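Local atomic coordinates of tryptophan decarboxylase 1 (Oryza sativa subsp. japonica, PDB entry 6KHO), a protein that catalyses the pyridoxal 5'-phosphate-dependent decarboxylation of L-tryptophan to tryptamine and of 5-hydroxy-L-tryptophan to serotonin. Residues A110-G115 / L332-D337; D116-A121 / R385-W390. All blocks are in the same frame, centred on the assembly; numbering follows the deposited sequence.

Contact 1 (A110-G115 / L332-D337); sequences AAAIAG and LMTCLD
The methyl group of Ala-112 lies over the backbone of the loop 332-337, where its CB meets the carbonyl O of Met-333 at 3.4 Å and stands 3.8 Å from CA of Thr-334. The same methyl reaches the backbone N of Cys-335 at 3.9 Å, so one small side chain spans three successive residues of the loop. The backbones can therefore come close, with the CA atoms of Ala-112 and Thr-334 only 5.2 Å apart. Cys-335 closes the contact from the loop side: a chi1 of 58° sets SG between its own backbone N and carbonyl carbon and brings it 4.1 Å from O of Ala-112, a van der Waals approach.

Within the loop, OG1 of Thr-334 donates to O of Leu-332 at 3.1 Å, coming from above the carbonyl plane, 44° out of it, and this bond ties the threonine back across Met-333. Polar grip at the helix start is supplied by Ser-109, whose OG is hydrogen-bonded to both O of Met-333 and N of Ala-112, beside the methyl contact.

The loop follows helix 328-331, which carries the cofactor-attachment residue Lys-330 of this fold-type I decarboxylase, not joined to the cofactor in this structure, and Thr-334 lies about 9 Å from Lys-330, measured between side chains. Helix 386-420 touches both partners, through Val-392 on Ala-112 and Lys-388 on Thr-334. The loop passes alongside the first turns of helix 110-122 on its way to strand 339-343 of the seven-stranded mixed sheet.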
ATOM      1  N   ALA A 110     -20.602   4.369   4.989  1.00 25.12           N
ATOM      2  CA  ALA A 110     -20.296   5.612   5.697  1.00 25.73           C
ATOM      3  C   ALA A 110     -19.325   5.372   6.848  1.00 25.36           C
ATOM      4  O   ALA A 110     -18.423   6.185   7.085  1.00 25.94           O
ATOM      5  CB  ALA A 110     -21.586   6.257   6.203  1.00 25.28           C
ATOM      6  N   ALA A 111     -19.474   4.246   7.558  1.00 26.75           N
ATOM      7  CA  ALA A 111     -18.569   3.949   8.667  1.00 28.45           C
ATOM      8  C   ALA A 111     -17.131   3.781   8.186  1.00 26.61           C
ATOM      9  O   ALA A 111     -16.192   4.241   8.849  1.00 26.32           O
ATOM     10  CB  ALA A 111     -19.024   2.692   9.409  1.00 26.41           C
ATOM     11  N   ALA A 112     -16.938   3.128   7.040  1.00 23.91           N
ATOM     12  CA  ALA A 112     -15.583   2.886   6.552  1.00 26.08           C
ATOM     13  C   ALA A 112     -14.929   4.171   6.070  1.00 25.41           C
ATOM     14  O   ALA A 112     -13.745   4.406   6.337  1.00 25.38           O
ATOM     15  CB  ALA A 112     -15.592   1.849   5.426  1.00 25.51           C
ATOM     16  N   ILE A 113     -15.682   5.007   5.351  1.00 25.21           N
ATOM     17  CA  ILE A 113     -15.157   6.300   4.915  1.00 27.30           C
ATOM     18  C   ILE A 113     -14.821   7.171   6.122  1.00 25.60           C
ATOM     19  O   ILE A 113     -13.771   7.822   6.158  1.00 24.86           O
ATOM     20  CB  ILE A 113     -16.159   6.999   3.980  1.00 27.55           C
ATOM     21  CG1 ILE A 113     -16.364   6.168   2.709  1.00 26.72           C
ATOM     22  CG2 ILE A 113     -15.651   8.379   3.622  1.00 26.50           C
ATOM     23  CD1 ILE A 113     -17.660   6.522   1.958  1.00 27.13           C
ATOM     24  N   ALA A 114     -15.702   7.185   7.129  1.00 23.83           N
ATOM     25  CA  ALA A 114     -15.435   7.919   8.363  1.00 24.89           C
ATOM     26  C   ALA A 114     -14.157   7.432   9.026  1.00 26.06           C
ATOM     27  O   ALA A 114     -13.299   8.234   9.422  1.00 26.20           O
ATOM     28  CB  ALA A 114     -16.622   7.775   9.326  1.00 26.15           C
ATOM     29  N   GLY A 115     -14.001   6.106   9.130  1.00 26.48           N
ATOM     30  CA  GLY A 115     -12.814   5.560   9.759  1.00 27.61           C
ATOM     31  C   GLY A 115     -11.546   5.900   9.004  1.00 27.74           C
ATOM     32  O   GLY A 115     -10.525   6.251   9.606  1.00 27.74           O
ATOM     33  N   LEU A 332     -16.995  -6.340   1.472  1.00 28.83           N
ATOM     34  CA  LEU A 332     -17.342  -6.156   2.884  1.00 30.58           C
ATOM     35  C   LEU A 332     -17.374  -4.676   3.274  1.00 30.01           C
ATOM     36  O   LEU A 332     -16.997  -4.295   4.391  1.00 31.24           O
ATOM     37  CB  LEU A 332     -16.398  -6.950   3.786  1.00 28.76           C
ATOM     38  CG  LEU A 332     -17.005  -7.401   5.118  1.00 34.75           C
ATOM     39  CD1 LEU A 332     -18.119  -8.412   4.873  1.00 31.89           C
ATOM     40  CD2 LEU A 332     -15.939  -7.969   6.057  1.00 35.34           C
ATOM     41  N   MET A 333     -17.824  -3.818   2.350  1.00 28.22           N
ATOM     42  CA  MET A 333     -18.202  -2.422   2.634  1.00 30.72           C
ATOM     43  C   MET A 333     -17.079  -1.599   3.256  1.00 29.50           C
ATOM     44  O   MET A 333     -17.340  -0.652   4.002  1.00 27.84           O
ATOM     45  CB  MET A 333     -19.435  -2.363   3.538  1.00 29.68           C
ATOM     46  CG  MET A 333     -20.727  -2.679   2.794  1.00 36.77           C
ATOM     47  SD  MET A 333     -22.131  -2.793   3.906  1.00 47.82           S
ATOM     48  CE  MET A 333     -21.779  -4.329   4.687  1.00 36.92           C
ATOM     49  N   THR A 334     -15.832  -1.935   2.949  1.00 27.37           N
ATOM     50  CA  THR A 334     -14.667  -1.222   3.458  1.00 28.05           C
ATOM     51  C   THR A 334     -13.906  -0.651   2.268  1.00 33.63           C
ATOM     52  O   THR A 334     -13.450  -1.410   1.411  1.00 32.80           O
ATOM     53  CB  THR A 334     -13.772  -2.169   4.264  1.00 29.71           C
ATOM     54  OG1 THR A 334     -14.519  -2.762   5.344  1.00 30.62           O
ATOM     55  CG2 THR A 334     -12.589  -1.427   4.830  1.00 28.48           C
ATOM     56  N   CYS A 335     -13.769   0.673   2.200  1.00 27.15           N
ATOM     57  CA  CYS A 335     -13.139   1.274   1.027  1.00 27.43           C
ATOM     58  C   CYS A 335     -11.680   0.820   0.892  1.00 32.32           C
ATOM     59  O   CYS A 335     -11.018   0.462   1.875  1.00 29.65           O
ATOM     60  CB  CYS A 335     -13.208   2.810   1.106  1.00 29.00           C
ATOM     61  SG  CYS A 335     -12.422   3.560   2.594  1.00 34.08           S
ATOM     62  N   LEU A 336     -11.174   0.848  -0.346  1.00 27.83           N
ATOM     63  CA  LEU A 336      -9.779   0.486  -0.594  1.00 31.03           C
ATOM     64  C   LEU A 336      -8.838   1.385   0.211  1.00 33.53           C
ATOM     65  O   LEU A 336      -9.158   2.543   0.493  1.00 32.64           O
ATOM     66  CB  LEU A 336      -9.464   0.602  -2.092  1.00 33.65           C
ATOM     67  CG  LEU A 336      -9.889  -0.543  -3.029  1.00 34.22           C
ATOM     68  CD1 LEU A 336     -11.380  -0.510  -3.367  1.00 33.01           C
ATOM     69  CD2 LEU A 336      -9.053  -0.505  -4.306  1.00 35.71           C
ATOM     70  N   ASP A 337      -7.670   0.854   0.607  1.00 30.45           N
ATOM     71  CA  ASP A 337      -7.264  -0.557   0.458  1.00 32.71           C
ATOM     72  C   ASP A 337      -7.464  -1.315   1.769  1.00 33.06           C
ATOM     73  O   ASP A 337      -7.272  -0.749   2.857  1.00 31.65           O
ATOM     74  CB  ASP A 337      -5.782  -0.693   0.061  1.00 34.52           C
ATOM     75  CG  ASP A 337      -5.313   0.387  -0.904  1.00 39.02           C
ATOM     76  OD1 ASP A 337      -5.928   0.532  -1.979  1.00 43.04           O
ATOM     77  OD2 ASP A 337      -4.322   1.089  -0.589  1.00 46.46           O
TER

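Contact 2 (D116-A121 / R385-W390); sequences DLIASA and RGLKLW
Two nearly antiparallel helices pair here, 110-122 and the start of 386-420, and a buried salt bridge joins them: NZ of Lys-388 donates to OD2 of Asp-116 at 2.8 Å. The ammonium arrives from above the carboxylate plane, 36° out of it, while the aliphatic stem of the lysine runs obliquely past the acid. With CG between the backbone N and carbonyl carbon (chi1 65°), the extended chain brings NZ to the OD2 end of the carboxylate. Asp-116 has a second link: a water donates to its OD1 at 2.7 Å and accepts from N of Lys-388, so OD2 meets the lysine's side chain directly and OD1 its backbone N through the water.

The axes of the short segments 116-121 and 386-390 approach to 8.7 Å at an angle of 159°, a nearly antiparallel pairing, and in this fold-type I decarboxylase the pair lies at the dimer interface. Beside the polar pair along the helices, Leu-387, its CG anti to the backbone N, sets CD2 against helix 110-122, 3.7 Å from CG2 of Ile-118 and 4.4 Å from CB of Ala-119. The leucine and isoleucine side chains cross at about a right angle.

NZ of Lys-388 also donates to the carbonyls of Cys-335 and Asp-337, and the buried positive charge is likely to be stabilised by all three acceptors. A methionine in place of Lys-388 would probably leave the Asp-116 carboxylate without its salt-bridge partner and those two loop carbonyls without their shared donor. Phe-40 of the second subunit packs on Ile-118, and Asp-337 of that subunit forms a salt bridge with Arg-385.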
ATOM      1  N   ASP A 116     -11.592   5.821   7.672  1.00 25.67           N
ATOM      2  CA  ASP A 116     -10.391   6.151   6.918  1.00 28.17           C
ATOM      3  C   ASP A 116     -10.074   7.635   6.972  1.00 25.09           C
ATOM      4  O   ASP A 116      -8.897   8.009   6.986  1.00 26.55           O
ATOM      5  CB  ASP A 116     -10.495   5.691   5.471  1.00 28.47           C
ATOM      6  CG  ASP A 116      -9.510   4.571   5.168  1.00 39.68           C
ATOM      7  OD1 ASP A 116      -8.871   4.065   6.135  1.00 38.52           O
ATOM      8  OD2 ASP A 116      -9.357   4.200   3.988  1.00 41.42           O
ATOM      9  N   LEU A 117     -11.096   8.489   7.007  1.00 24.55           N
ATOM     10  CA  LEU A 117     -10.862   9.919   7.199  1.00 23.41           C
ATOM     11  C   LEU A 117     -10.164  10.192   8.528  1.00 25.25           C
ATOM     12  O   LEU A 117      -9.196  10.962   8.593  1.00 23.90           O
ATOM     13  CB  LEU A 117     -12.194  10.669   7.114  1.00 23.08           C
ATOM     14  CG  LEU A 117     -12.311  12.110   7.609  1.00 25.69           C
ATOM     15  CD1 LEU A 117     -11.396  13.049   6.841  1.00 23.24           C
ATOM     16  CD2 LEU A 117     -13.776  12.561   7.511  1.00 23.84           C
ATOM     17  N   ILE A 118     -10.636   9.559   9.601  1.00 22.49           N
ATOM     18  CA  ILE A 118     -10.004   9.760  10.902  1.00 24.61           C
ATOM     19  C   ILE A 118      -8.558   9.264  10.877  1.00 23.50           C
ATOM     20  O   ILE A 118      -7.647   9.936  11.381  1.00 24.46           O
ATOM     21  CB  ILE A 118     -10.852   9.094  12.000  1.00 24.84           C
ATOM     22  CG1 ILE A 118     -12.167   9.881  12.143  1.00 28.49           C
ATOM     23  CG2 ILE A 118     -10.101   9.085  13.327  1.00 24.86           C
ATOM     24  CD1 ILE A 118     -13.270   9.196  12.969  1.00 28.04           C
ATOM     25  N   ALA A 119      -8.311   8.117  10.237  1.00 23.76           N
ATOM     26  CA  ALA A 119      -6.949   7.602  10.176  1.00 24.66           C
ATOM     27  C   ALA A 119      -6.042   8.543   9.394  1.00 26.71           C
ATOM     28  O   ALA A 119      -4.893   8.779   9.791  1.00 26.09           O
ATOM     29  CB  ALA A 119      -6.943   6.198   9.567  1.00 24.65           C
ATOM     30  N   SER A 120      -6.558   9.124   8.303  1.00 24.37           N
ATOM     31  CA  SER A 120      -5.768  10.053   7.494  1.00 26.86           C
ATOM     32  C   SER A 120      -5.417  11.313   8.265  1.00 28.66           C
ATOM     33  O   SER A 120      -4.370  11.918   8.019  1.00 27.31           O
ATOM     34  CB  SER A 120      -6.535  10.468   6.232  1.00 28.12           C
ATOM     35  OG  SER A 120      -6.672   9.403   5.334  1.00 33.25           O
ATOM     36  N   ALA A 121      -6.285  11.738   9.183  1.00 24.47           N
ATOM     37  CA  ALA A 121      -6.013  12.973   9.905  1.00 25.57           C
ATOM     38  C   ALA A 121      -5.034  12.753  11.051  1.00 26.76           C
ATOM     39  O   ALA A 121      -4.137  13.577  11.278  1.00 27.41           O
ATOM     40  CB  ALA A 121      -7.325  13.569  10.420  1.00 27.37           C
ATOM     41  N   ARG A 385      -4.996   1.105   9.110  1.00 26.17           N
ATOM     42  CA  ARG A 385      -6.099   0.497   8.360  1.00 27.87           C
ATOM     43  C   ARG A 385      -7.068  -0.260   9.243  1.00 27.73           C
ATOM     44  O   ARG A 385      -8.204  -0.502   8.826  1.00 26.52           O
ATOM     45  CB  ARG A 385      -5.595  -0.486   7.301  1.00 32.35           C
ATOM     46  CG  ARG A 385      -4.670   0.109   6.279  1.00 34.36           C
ATOM     47  CD  ARG A 385      -4.587  -0.741   4.991  1.00 36.88           C
ATOM     48  NE  ARG A 385      -4.269   0.206   3.942  1.00 39.85           N
ATOM     49  CZ  ARG A 385      -3.035   0.486   3.547  1.00 44.70           C
ATOM     50  NH1 ARG A 385      -2.013  -0.199   4.060  1.00 43.04           N
ATOM     51  NH2 ARG A 385      -2.837   1.433   2.623  1.00 37.73           N
ATOM     52  N   GLY A 386      -6.638  -0.669  10.434  1.00 26.09           N
ATOM     53  CA  GLY A 386      -7.535  -1.391  11.317  1.00 25.10           C
ATOM     54  C   GLY A 386      -8.755  -0.585  11.708  1.00 26.80           C
ATOM     55  O   GLY A 386      -9.813  -1.156  11.972  1.00 26.09           O
ATOM     56  N   LEU A 387      -8.638   0.747  11.718  1.00 24.07           N
ATOM     57  CA  LEU A 387      -9.713   1.580  12.240  1.00 26.58           C
ATOM     58  C   LEU A 387     -10.981   1.437  11.403  1.00 28.04           C
ATOM     59  O   LEU A 387     -12.073   1.217  11.947  1.00 24.54           O
ATOM     60  CB  LEU A 387      -9.257   3.040  12.312  1.00 23.67           C
ATOM     61  CG  LEU A 387     -10.241   4.004  12.982  1.00 26.49           C
ATOM     62  CD1 LEU A 387     -10.517   3.578  14.420  1.00 27.14           C
ATOM     63  CD2 LEU A 387      -9.705   5.429  12.953  1.00 25.26           C
ATOM     64  N   LYS A 388     -10.865   1.556  10.075  1.00 22.88           N
ATOM     65  CA  LYS A 388     -12.076   1.506   9.258  1.00 25.76           C
ATOM     66  C   LYS A 388     -12.714   0.124   9.299  1.00 26.25           C
ATOM     67  O   LYS A 388     -13.945   0.008   9.308  1.00 26.05           O
ATOM     68  CB  LYS A 388     -11.780   1.922   7.814  1.00 26.04           C
ATOM     69  CG  LYS A 388     -10.843   0.994   7.050  1.00 25.56           C
ATOM     70  CD  LYS A 388     -10.587   1.543   5.651  1.00 29.38           C
ATOM     71  CE  LYS A 388      -9.344   0.917   5.030  1.00 29.28           C
ATOM     72  NZ  LYS A 388      -9.090   1.473   3.659  1.00 30.57           N
ATOM     73  N   LEU A 389     -11.896  -0.936   9.343  1.00 24.36           N
ATOM     74  CA  LEU A 389     -12.459  -2.284   9.406  1.00 25.38           C
ATOM     75  C   LEU A 389     -13.197  -2.514  10.728  1.00 25.47           C
ATOM     76  O   LEU A 389     -14.298  -3.079  10.742  1.00 23.03           O
ATOM     77  CB  LEU A 389     -11.353  -3.322   9.217  1.00 23.86           C
ATOM     78  CG  LEU A 389     -11.850  -4.760   9.107  1.00 28.69           C
ATOM     79  CD1 LEU A 389     -12.990  -4.876   8.090  1.00 27.62           C
ATOM     80  CD2 LEU A 389     -10.684  -5.719   8.770  1.00 27.24           C
ATOM     81  N   TRP A 390     -12.609  -2.073  11.844  1.00 25.47           N
ATOM     82  CA  TRP A 390     -13.302  -2.164  13.132  1.00 25.41           C
ATOM     83  C   TRP A 390     -14.578  -1.320  13.134  1.00 25.57           C
ATOM     84  O   TRP A 390     -15.624  -1.759  13.625  1.00 25.89           O
ATOM     85  CB  TRP A 390     -12.363  -1.731  14.259  1.00 25.03           C
ATOM     86  CG  TRP A 390     -13.060  -1.492  15.568  1.00 26.32           C
ATOM     87  CD1 TRP A 390     -13.518  -2.438  16.441  1.00 25.92           C
ATOM     88  CD2 TRP A 390     -13.393  -0.217  16.143  1.00 26.15           C
ATOM     89  NE1 TRP A 390     -14.124  -1.831  17.521  1.00 30.55           N
ATOM     90  CE2 TRP A 390     -14.063  -0.469  17.362  1.00 25.63           C
ATOM     91  CE3 TRP A 390     -13.208   1.111  15.735  1.00 24.45           C
ATOM     92  CZ2 TRP A 390     -14.523   0.557  18.194  1.00 26.25           C
ATOM     93  CZ3 TRP A 390     -13.658   2.139  16.573  1.00 27.63           C
ATOM     94  CH2 TRP A 390     -14.313   1.849  17.788  1.00 28.16           C
TER
HETATM   95  O   HOH W   1      -8.622   3.214   8.692  1.00 26.83           O

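In the fold
Contacts 1 and 2 divide one helix between them: helix 110-122 gives its first turns to the loop 332-337 and its remaining turns to the start of helix 386-420. Their centres lie 8 Å apart on the same side of the chain's centre, and along the sequence the segments alternate, 110-115, 116-121, 332-337, 385-390. Lys-388 joins the two contacts, and SG of Cys-335 packs against OD2 of Asp-116. Both contacts also touch the second subunit. The principle illustrated is that residues distant in sequence converge on one helix, here within the pyridoxal-dependent decarboxylase domain, beside the second subunit of the homodimer.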